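Local coordinates for protein enoyl CoA hydratase/isomerase (Crotonase) (Legionella pneumophila subsp. pneumophila, PDB 3I47) that probably hydrates or isomerises enoyl-CoA thioesters, as an enzyme of the enoyl-CoA hydratase/isomerase (crotonase) family, at residues Ala124-Ser129 with Asn178-Cys183; Phe132-Val137 with Glu167-Thr172; Lys59-Gly64 with Met105-Ala110; Asn90-Ile95 with Ala115-Ala120. All coordinates share one frame; numbering follows the deposited sequence. Where two conformers were deposited one is given.

Contact 1. Residues Ala124-Ser129 with Asn178-Cys183; sequences AIASTS and NLVQHC
Parallel pairing at the edge of the large beta sheet joins Ile125 and Ala126 of strand 123-127 to His182 and Cys183, which begin the outermost strand 182-184. Ala126 N gives a nearly straight hydrogen bond to His182 O (2.9 Å, 174°), and on the same edge Cys183 CA brings its hydrogen to Ala126 O at 3.2 Å. Just before the strand begins, Gln181 grips Ala124 at both ends of its backbone. Gln181 N donates to Ala124 O at 2.9 Å, in the plane of that carbonyl. A chi1 of -66° sets Gln181 CG beside the backbone N; the chain then bends at chi2, and Gln181 OE1 comes back to accept from Ala124 N at 2.8 Å, standing in for a main-chain acceptor. The amide NE2 then bonds to Asp122 O, which fixes the rotation of the group. On the sheet face carrying Ala126 and Cys183, Val180 CG1 fits against two methyls, Ala124 CB at 3.8 Å and Ala126 CB at 3.9 Å. Across the opposite face Ile125 CG1 lies 4.0 Å from His182 CD2, and helix 189-201 packs there, with Phe192 touching both residues and Tyr196 meeting the imidazole edge-to-face. Parallel strands linked through helices and a smaller sheet, as these are, belong to the spiral core of the crotonase fold.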
# COMPACT_ATOMS: atom_id res chain seq x y z
N ALA A 124 5.77 -1.41 1.94
CA ALA A 124 6.34 -0.74 0.77
C ALA A 124 7.77 -1.21 0.57
O ALA A 124 8.54 -1.35 1.53
CB ALA A 124 6.24 0.80 0.88
N ILE A 125 8.11 -1.49 -0.69
CA ILE A 125 9.41 -1.98 -1.09
C ILE A 125 9.95 -0.95 -2.07
O ILE A 125 9.27 -0.62 -3.05
CB ILE A 125 9.27 -3.34 -1.82
CG1 ILE A 125 8.64 -4.41 -0.90
CG2 ILE A 125 10.65 -3.81 -2.34
CD1 ILE A 125 8.21 -5.70 -1.62
N ALA A 126 11.15 -0.44 -1.81
CA ALA A 126 11.75 0.58 -2.68
C ALA A 126 13.04 0.08 -3.30
O ALA A 126 13.79 -0.68 -2.67
CB ALA A 126 12.01 1.85 -1.88
N SER A 127 13.30 0.50 -4.53
CA SER A 127 14.62 0.33 -5.12
C SER A 127 15.57 1.33 -4.45
O SER A 127 15.14 2.34 -3.89
CB SER A 127 14.56 0.58 -6.63
OG SER A 127 14.12 1.90 -6.85
N THR A 128 16.87 1.04 -4.50
CA THR A 128 17.85 1.89 -3.82
C THR A 128 17.83 3.32 -4.37
O THR A 128 18.16 4.27 -3.64
CB THR A 128 19.29 1.32 -3.94
OG1 THR A 128 19.63 1.17 -5.32
CG2 THR A 128 19.38 -0.04 -3.26
N SER A 129 17.42 3.48 -5.62
CA SER A 129 17.40 4.79 -6.27
C SER A 129 16.09 5.56 -6.09
O SER A 129 15.96 6.69 -6.59
CB SER A 129 17.75 4.66 -7.76
OG SER A 129 19.11 4.28 -7.92
N ASN A 178 10.62 3.93 8.35
CA ASN A 178 9.60 2.90 8.25
C ASN A 178 8.50 3.19 7.22
O ASN A 178 7.47 2.52 7.22
CB ASN A 178 8.92 2.61 9.61
CG ASN A 178 9.80 1.80 10.57
OD1 ASN A 178 10.87 1.30 10.22
ND2 ASN A 178 9.32 1.66 11.80
N LEU A 179 8.72 4.17 6.33
CA LEU A 179 7.80 4.35 5.20
C LEU A 179 7.93 3.13 4.29
O LEU A 179 6.92 2.59 3.81
CB LEU A 179 8.12 5.62 4.42
CG LEU A 179 7.24 5.89 3.18
CD1 LEU A 179 5.77 5.96 3.59
CD2 LEU A 179 7.67 7.19 2.52
N VAL A 180 9.17 2.72 4.04
CA VAL A 180 9.40 1.46 3.33
C VAL A 180 10.07 0.48 4.27
O VAL A 180 10.84 0.88 5.17
CB VAL A 180 10.22 1.60 2.02
CG1 VAL A 180 9.60 2.64 1.10
CG2 VAL A 180 11.64 1.93 2.28
N GLN A 181 9.77 -0.81 4.07
CA GLN A 181 10.32 -1.86 4.94
C GLN A 181 11.39 -2.72 4.28
O GLN A 181 12.00 -3.57 4.95
CB GLN A 181 9.20 -2.77 5.45
CG GLN A 181 8.20 -2.10 6.38
CD GLN A 181 6.87 -1.79 5.71
OE1 GLN A 181 6.83 -1.33 4.58
NE2 GLN A 181 5.78 -2.06 6.42
N HIS A 182 11.60 -2.52 2.97
CA HIS A 182 12.62 -3.22 2.21
C HIS A 182 13.20 -2.26 1.19
O HIS A 182 12.47 -1.51 0.55
CB HIS A 182 12.02 -4.41 1.45
CG HIS A 182 11.33 -5.39 2.34
ND1 HIS A 182 12.00 -6.41 2.98
CD2 HIS A 182 10.04 -5.48 2.73
CE1 HIS A 182 11.14 -7.10 3.71
NE2 HIS A 182 9.95 -6.55 3.59
N CYS A 183 14.52 -2.30 1.04
CA CYS A 183 15.22 -1.46 0.09
C CYS A 183 16.16 -2.40 -0.66
O CYS A 183 17.05 -3.02 -0.05
CB CYS A 183 15.96 -0.36 0.86
SG CYS A 183 16.79 0.87 -0.17

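Contact 2. Residues Phe132-Val137 with Glu167-Thr172; sequences FCFSEV and EVFDAT
Phe132 and Phe169 form a hydrogen-bonded antiparallel pair, and these two residues account for more than half of the buried surface. Phe132 N donates to Phe169 O at 2.8 Å, and Phe169 N returns a bond to Phe132 O at 2.9 Å. A chi1 of 57° puts Phe169 CG between its own backbone N and carbonyl carbon, and the ring that follows lies over Phe132. There Phe132 CB sits above one ring face as a CH-pi contact, only 3.4 Å from Phe169 CZ. The two rings are nearly parallel, with planes at 23°, but scarcely overlap; the Phe169 ring rests on Phe132 CB and the Phe132 backbone rather than on the Phe132 ring. Phe134 completes an aromatic cluster: its CE2 comes to the edge of the Phe169 ring, 3.8 Å from Phe169 CE2, the planes being inclined at 46°. Cys133 and Val168 point to the other face of the sheet, where Cys133 SG lies 4.1 Å from Val168 CG2. Beyond the paired residues the strands part, and one water spans the gap, accepting from Phe134 N (2.9 Å) and donating to Glu167 O. Helix 156-165 lies against the cluster through Leu162 and Phe163, while Asp170 caps the start of helix 171-176 by accepting from Arg173 N. Strand 131-133, where Phe132 also packs on Ala110, is the middle of a three-stranded sheet, between 109-111 and 168-170.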
# COMPACT_ATOMS: atom_id res chain seq x y z
N PHE A 132 11.51 10.22 -2.36
CA PHE A 132 10.17 10.59 -1.91
C PHE A 132 10.11 12.07 -1.58
O PHE A 132 11.12 12.67 -1.23
CB PHE A 132 9.82 9.79 -0.65
CG PHE A 132 9.75 8.31 -0.87
CD1 PHE A 132 10.91 7.54 -0.83
CD2 PHE A 132 8.52 7.68 -1.10
CE1 PHE A 132 10.84 6.14 -1.04
CE2 PHE A 132 8.44 6.30 -1.31
CZ PHE A 132 9.60 5.54 -1.26
N CYS A 133 8.92 12.64 -1.67
CA CYS A 133 8.74 14.05 -1.31
C CYS A 133 7.28 14.37 -1.07
O CYS A 133 6.42 13.98 -1.86
CB CYS A 133 9.28 14.95 -2.42
SG CYS A 133 9.30 16.71 -2.03
N PHE A 134 7.00 15.11 0.00
CA PHE A 134 5.69 15.73 0.21
C PHE A 134 5.82 17.20 -0.16
O PHE A 134 6.18 18.05 0.68
CB PHE A 134 5.21 15.54 1.65
CG PHE A 134 5.33 14.13 2.14
CD1 PHE A 134 4.59 13.10 1.56
CD2 PHE A 134 6.22 13.80 3.16
CE1 PHE A 134 4.71 11.78 2.00
CE2 PHE A 134 6.36 12.48 3.60
CZ PHE A 134 5.61 11.47 3.02
N SER A 135 5.56 17.51 -1.43
CA SER A 135 5.95 18.79 -2.01
C SER A 135 4.92 19.92 -1.86
O SER A 135 5.19 21.05 -2.27
CB SER A 135 6.28 18.60 -3.50
OG SER A 135 5.21 17.94 -4.16
N GLU A 136 3.77 19.63 -1.26
CA GLU A 136 2.60 20.53 -1.30
C GLU A 136 2.84 21.95 -0.80
O GLU A 136 2.34 22.90 -1.39
CB GLU A 136 1.41 19.90 -0.56
CG GLU A 136 0.75 18.72 -1.30
CD GLU A 136 1.54 17.40 -1.26
OE1 GLU A 136 2.57 17.28 -0.56
OE2 GLU A 136 1.10 16.43 -1.93
N VAL A 137 3.63 22.11 0.26
CA VAL A 137 3.81 23.46 0.82
C VAL A 137 4.55 24.41 -0.15
O VAL A 137 4.47 25.63 0.00
CB VAL A 137 4.48 23.49 2.23
CG1 VAL A 137 3.61 22.79 3.28
CG2 VAL A 137 5.92 22.94 2.20
N GLU A 167 11.21 18.61 1.74
CA GLU A 167 12.49 18.07 1.29
C GLU A 167 12.33 16.71 0.61
O GLU A 167 11.44 15.93 0.94
CB GLU A 167 13.50 17.99 2.44
CG GLU A 167 13.22 16.90 3.48
CD GLU A 167 13.91 17.18 4.80
OE1 GLU A 167 15.09 16.80 4.95
OE2 GLU A 167 13.26 17.77 5.69
N VAL A 168 13.22 16.45 -0.34
CA VAL A 168 13.30 15.13 -0.96
C VAL A 168 14.10 14.23 -0.04
O VAL A 168 15.14 14.63 0.49
CB VAL A 168 13.95 15.21 -2.36
CG1 VAL A 168 14.07 13.81 -3.00
CG2 VAL A 168 13.15 16.13 -3.25
N PHE A 169 13.61 13.01 0.18
CA PHE A 169 14.35 12.04 0.98
C PHE A 169 14.53 10.74 0.23
O PHE A 169 13.63 10.31 -0.50
CB PHE A 169 13.75 11.85 2.39
CG PHE A 169 12.30 11.43 2.43
CD1 PHE A 169 11.95 10.11 2.78
CD2 PHE A 169 11.27 12.35 2.21
CE1 PHE A 169 10.61 9.71 2.87
CE2 PHE A 169 9.92 11.97 2.30
CZ PHE A 169 9.58 10.64 2.63
N ASP A 170 15.71 10.15 0.38
CA ASP A 170 16.05 8.96 -0.40
C ASP A 170 15.48 7.66 0.17
O ASP A 170 14.80 7.66 1.20
CB ASP A 170 17.56 8.87 -0.69
CG ASP A 170 18.41 8.66 0.56
OD1 ASP A 170 17.88 8.26 1.62
OD2 ASP A 170 19.65 8.90 0.48
N ALA A 171 15.71 6.55 -0.54
CA ALA A 171 15.14 5.27 -0.17
C ALA A 171 15.68 4.80 1.18
O ALA A 171 14.91 4.26 1.98
CB ALA A 171 15.43 4.22 -1.24
N THR A 172 16.97 5.04 1.45
CA THR A 172 17.55 4.70 2.76
C THR A 172 16.85 5.46 3.91
O THR A 172 16.56 4.88 4.97
CB THR A 172 19.07 4.94 2.80
OG1 THR A 172 19.69 4.11 1.81
CG2 THR A 172 19.65 4.59 4.19
O HOH W 1 8.93 15.96 2.05

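Contact 3. Residues Lys59-Gly64 with Met105-Ala110; sequences KHFSAG and MVQGAA
The loop 59-64 runs beside the bend between strands 102-106 and 109-111, bridging it at Ser62 and Ala110, with backbone bonds from Phe61 N to Gln107 O and from Ser62 N to Ala109 O, each 2.9 Å. Gly108 makes the bend at positive phi (57°), and its CA contributes a hydrogen toward Lys59 O at 3.5 Å. His60 adds a third bond from its side chain: ND1 accepts from Ala109 N at 2.9 Å, almost straight at 172° and with the donor tilted slightly from the ring plane. The imidazole thereby takes the role of a backbone acceptor, while its ring also meets His25 edge-to-face. Phe61 provides the apolar half of the contact. Its CG lies anti to the backbone N (chi1 -173°), and the ring receives Val106 CG2 over the centre of one face, 3.9 Å from the centroid. Phe61 CD1 comes to 3.2 Å from Met105 O, and CD2 touches Ala110 CB. Gln107 folds over the loop, its CG at 3.5 Å from Lys59 O, and its NE2 is held by Gly58 O; the amide OE1 stands near the plane of the Phe61 ring at its edge. Ser62 OG bonds to Asn26 O. In crotonase relatives one oxyanion-hole N-H comes from the end of this longer loop and the other from the start of the helix after strand 109-111, so the contact probably holds the two together. The loop leads from strand 51-56, which pairs with 102-106, into helix 67-74, while strand 131-133 flanks Ala109 and Ala110.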
# COMPACT_ATOMS: atom_id res chain seq x y z
N LYS A 59 10.19 5.31 -15.58
CA LYS A 59 11.26 5.79 -14.70
C LYS A 59 10.81 5.98 -13.26
O LYS A 59 11.60 5.78 -12.33
CB LYS A 59 11.82 7.12 -15.22
CG LYS A 59 12.44 7.04 -16.61
CD LYS A 59 13.01 8.40 -17.03
CE LYS A 59 13.63 8.36 -18.42
NZ LYS A 59 14.56 7.20 -18.58
N HIS A 60 9.54 6.35 -13.08
CA HIS A 60 9.07 6.85 -11.78
C HIS A 60 7.75 6.26 -11.34
O HIS A 60 6.81 6.16 -12.13
CB HIS A 60 8.89 8.37 -11.83
CG HIS A 60 10.14 9.10 -12.20
ND1 HIS A 60 11.27 9.07 -11.42
CD2 HIS A 60 10.44 9.86 -13.28
CE1 HIS A 60 12.22 9.79 -11.99
NE2 HIS A 60 11.74 10.28 -13.12
N PHE A 61 7.67 5.91 -10.06
CA PHE A 61 6.42 5.46 -9.46
C PHE A 61 5.32 6.52 -9.68
O PHE A 61 4.25 6.20 -10.21
CB PHE A 61 6.66 5.20 -7.97
CG PHE A 61 5.49 4.59 -7.25
CD1 PHE A 61 5.19 3.24 -7.41
CD2 PHE A 61 4.71 5.35 -6.37
CE1 PHE A 61 4.13 2.63 -6.70
CE2 PHE A 61 3.64 4.76 -5.67
CZ PHE A 61 3.35 3.40 -5.84
N SER A 62 5.58 7.75 -9.25
CA SER A 62 4.76 8.90 -9.65
C SER A 62 5.51 10.19 -9.42
O SER A 62 5.81 10.52 -8.28
CB SER A 62 3.42 8.95 -8.90
OG SER A 62 2.71 10.13 -9.31
N ALA A 63 5.80 10.90 -10.50
CA ALA A 63 6.61 12.14 -10.42
C ALA A 63 5.90 13.33 -9.77
O ALA A 63 6.54 14.34 -9.46
CB ALA A 63 7.13 12.52 -11.80
N GLY A 64 4.59 13.21 -9.55
CA GLY A 64 3.81 14.32 -9.01
C GLY A 64 2.42 14.37 -9.62
O GLY A 64 1.87 13.34 -9.98
N MET A 105 5.29 -1.07 -4.58
CA MET A 105 6.62 -1.33 -5.12
C MET A 105 7.05 -0.03 -5.80
O MET A 105 6.43 0.38 -6.79
CB MET A 105 6.56 -2.49 -6.13
CG MET A 105 7.87 -2.78 -6.86
SD MET A 105 7.77 -4.09 -8.15
CE MET A 105 8.39 -3.18 -9.56
N VAL A 106 8.07 0.62 -5.24
CA VAL A 106 8.41 1.99 -5.64
C VAL A 106 9.81 2.11 -6.26
O VAL A 106 10.82 1.84 -5.58
CB VAL A 106 8.34 2.94 -4.43
CG1 VAL A 106 8.67 4.37 -4.84
CG2 VAL A 106 6.96 2.86 -3.76
N GLN A 107 9.84 2.54 -7.52
CA GLN A 107 11.08 2.88 -8.22
C GLN A 107 11.09 4.39 -8.51
O GLN A 107 10.03 5.01 -8.65
CB GLN A 107 11.20 2.09 -9.53
CG GLN A 107 10.60 2.76 -10.81
CD GLN A 107 9.06 2.78 -10.89
OE1 GLN A 107 8.34 2.45 -9.93
NE2 GLN A 107 8.55 3.17 -12.07
N GLY A 108 12.27 4.97 -8.60
CA GLY A 108 12.37 6.39 -8.97
C GLY A 108 11.60 7.30 -8.02
O GLY A 108 11.48 7.03 -6.82
N ALA A 109 11.07 8.39 -8.57
CA ALA A 109 10.38 9.39 -7.75
C ALA A 109 8.97 8.97 -7.37
O ALA A 109 8.20 8.49 -8.21
CB ALA A 109 10.34 10.73 -8.49
N ALA A 110 8.64 9.15 -6.08
CA ALA A 110 7.27 9.04 -5.58
C ALA A 110 7.00 10.34 -4.86
O ALA A 110 7.32 10.49 -3.68
CB ALA A 110 7.12 7.83 -4.63

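Contact 4. Residues Asn90-Ile95 with Ala115-Ala120; sequences NLMYSI and AGLAAA
Leu117 reaches out from its helix with CD2, which overlaps Ile95 CD1 at 3.8 Å and Leu91 CD2 at 4.0 Å. Leu91 and Ile95 lie one turn apart on helix 78-97, so the leucine methyl meets two successive turns, crossing both side chains at about a right angle. Ile95 continues the contact toward the C-terminal end of the segment: its CG2, anti to the backbone N, rests 3.9 Å from Ala120 CB and 3.5 Å from Ala120 O. Met92 was modelled in two conformers; in the one described here its chain bends so that SD approaches Leu117 CD2 and CE lies near Gly116 O, a placement to be taken as provisional. The two segments run in nearly the same direction, 24° apart, with axes 9.6 Å from each other at closest approach. Gly116 and Ala120, small residues one turn apart, line the side of helix 113-120 met by Met92 and Ile95. Leu33 and Leu40 of helix 30-45 and Tyr149 of helix 147-154 pack around the same residues. No hydrogen bond crosses between the helices, and Gly116 O is already taken by Ala120 N within its own helix. Cohesion between the segments therefore probably rests on dispersion and the exclusion of water.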
# COMPACT_ATOMS: atom_id res chain seq x y z
N ASN A 90 -10.91 8.48 -1.33
CA ASN A 90 -11.54 7.16 -1.37
C ASN A 90 -10.58 6.05 -1.76
O ASN A 90 -10.67 4.94 -1.22
CB ASN A 90 -12.74 7.18 -2.30
CG ASN A 90 -13.96 7.76 -1.62
OD1 ASN A 90 -14.33 7.33 -0.53
ND2 ASN A 90 -14.61 8.72 -2.28
N LEU A 91 -9.65 6.35 -2.67
CA LEU A 91 -8.63 5.36 -3.05
C LEU A 91 -7.78 4.97 -1.85
O LEU A 91 -7.60 3.77 -1.57
CB LEU A 91 -7.74 5.86 -4.20
CG LEU A 91 -6.56 4.94 -4.58
CD1 LEU A 91 -7.04 3.54 -5.04
CD2 LEU A 91 -5.69 5.61 -5.63
N MET A 92 -7.26 5.96 -1.14
CA MET A 92 -6.39 5.66 -0.00
C MET A 92 -7.15 4.92 1.09
O MET A 92 -6.62 3.99 1.71
CB MET A 92 -5.74 6.94 0.52
CG MET A 92 -4.88 7.63 -0.53
SD MET A 92 -3.16 7.15 -0.51
CE MET A 92 -2.68 7.88 1.04
N TYR A 93 -8.40 5.33 1.33
CA TYR A 93 -9.22 4.66 2.33
C TYR A 93 -9.43 3.21 1.95
O TYR A 93 -9.24 2.31 2.77
CB TYR A 93 -10.55 5.39 2.53
CG TYR A 93 -11.38 4.81 3.63
CD1 TYR A 93 -10.97 4.90 4.96
CD2 TYR A 93 -12.58 4.17 3.35
CE1 TYR A 93 -11.75 4.37 5.99
CE2 TYR A 93 -13.37 3.64 4.38
CZ TYR A 93 -12.94 3.75 5.69
OH TYR A 93 -13.71 3.22 6.71
N SER A 94 -9.79 2.99 0.68
CA SER A 94 -10.02 1.64 0.19
C SER A 94 -8.78 0.75 0.32
O SER A 94 -8.89 -0.43 0.71
CB SER A 94 -10.53 1.69 -1.24
OG SER A 94 -11.86 2.21 -1.23
N ILE A 95 -7.60 1.30 0.02
CA ILE A 95 -6.35 0.54 0.21
C ILE A 95 -6.22 0.15 1.68
O ILE A 95 -5.98 -1.02 2.02
CB ILE A 95 -5.09 1.35 -0.24
CG1 ILE A 95 -5.08 1.55 -1.76
CG2 ILE A 95 -3.80 0.62 0.20
CD1 ILE A 95 -4.13 2.66 -2.21
N ALA A 115 3.70 9.13 -2.95
CA ALA A 115 4.33 8.83 -1.66
C ALA A 115 3.28 8.39 -0.65
O ALA A 115 3.53 7.53 0.20
CB ALA A 115 5.09 10.04 -1.15
N GLY A 116 2.10 8.99 -0.75
CA GLY A 116 0.98 8.57 0.11
C GLY A 116 0.56 7.13 -0.13
O GLY A 116 0.23 6.42 0.82
N LEU A 117 0.53 6.70 -1.39
CA LEU A 117 0.15 5.31 -1.68
C LEU A 117 1.03 4.31 -0.96
O LEU A 117 0.53 3.30 -0.45
CB LEU A 117 0.16 5.01 -3.18
CG LEU A 117 -0.81 5.76 -4.09
CD1 LEU A 117 -0.71 5.15 -5.48
CD2 LEU A 117 -2.25 5.71 -3.57
N ALA A 118 2.34 4.58 -0.91
CA ALA A 118 3.28 3.73 -0.19
C ALA A 118 2.90 3.63 1.28
O ALA A 118 2.96 2.56 1.87
CB ALA A 118 4.72 4.25 -0.34
N ALA A 119 2.49 4.75 1.89
CA ALA A 119 2.08 4.75 3.29
C ALA A 119 0.74 4.04 3.54
O ALA A 119 0.53 3.46 4.61
CB ALA A 119 2.03 6.19 3.82
N ALA A 120 -0.18 4.08 2.57
CA ALA A 120 -1.49 3.47 2.75
C ALA A 120 -1.43 1.96 2.68
O ALA A 120 -2.25 1.26 3.31
CB ALA A 120 -2.46 4.00 1.68

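In the fold
Contacts 1, 2 and 4 are buried, and contact 4 lies nearest the centre of the chain; contact 3 is only partly buried. Contacts 1 and 3 share the large sheet, where strands 123-127 and 102-106 are neighbours, whereas contacts 2 and 3 meet in the small one through strands 131-133 and 109-111. Their chemistry follows place. Contacts 1 and 3 combine backbone bonds with a side chain acting as an acceptor, contact 2 joins strand bonds to aromatic packing, and contact 4 is apolar packing with no hydrogen bond across it. Phe132 ties three of them together, touching Val180, Ala110 and Val106, while Ala115 in the range of contact 4 packs on Phe134.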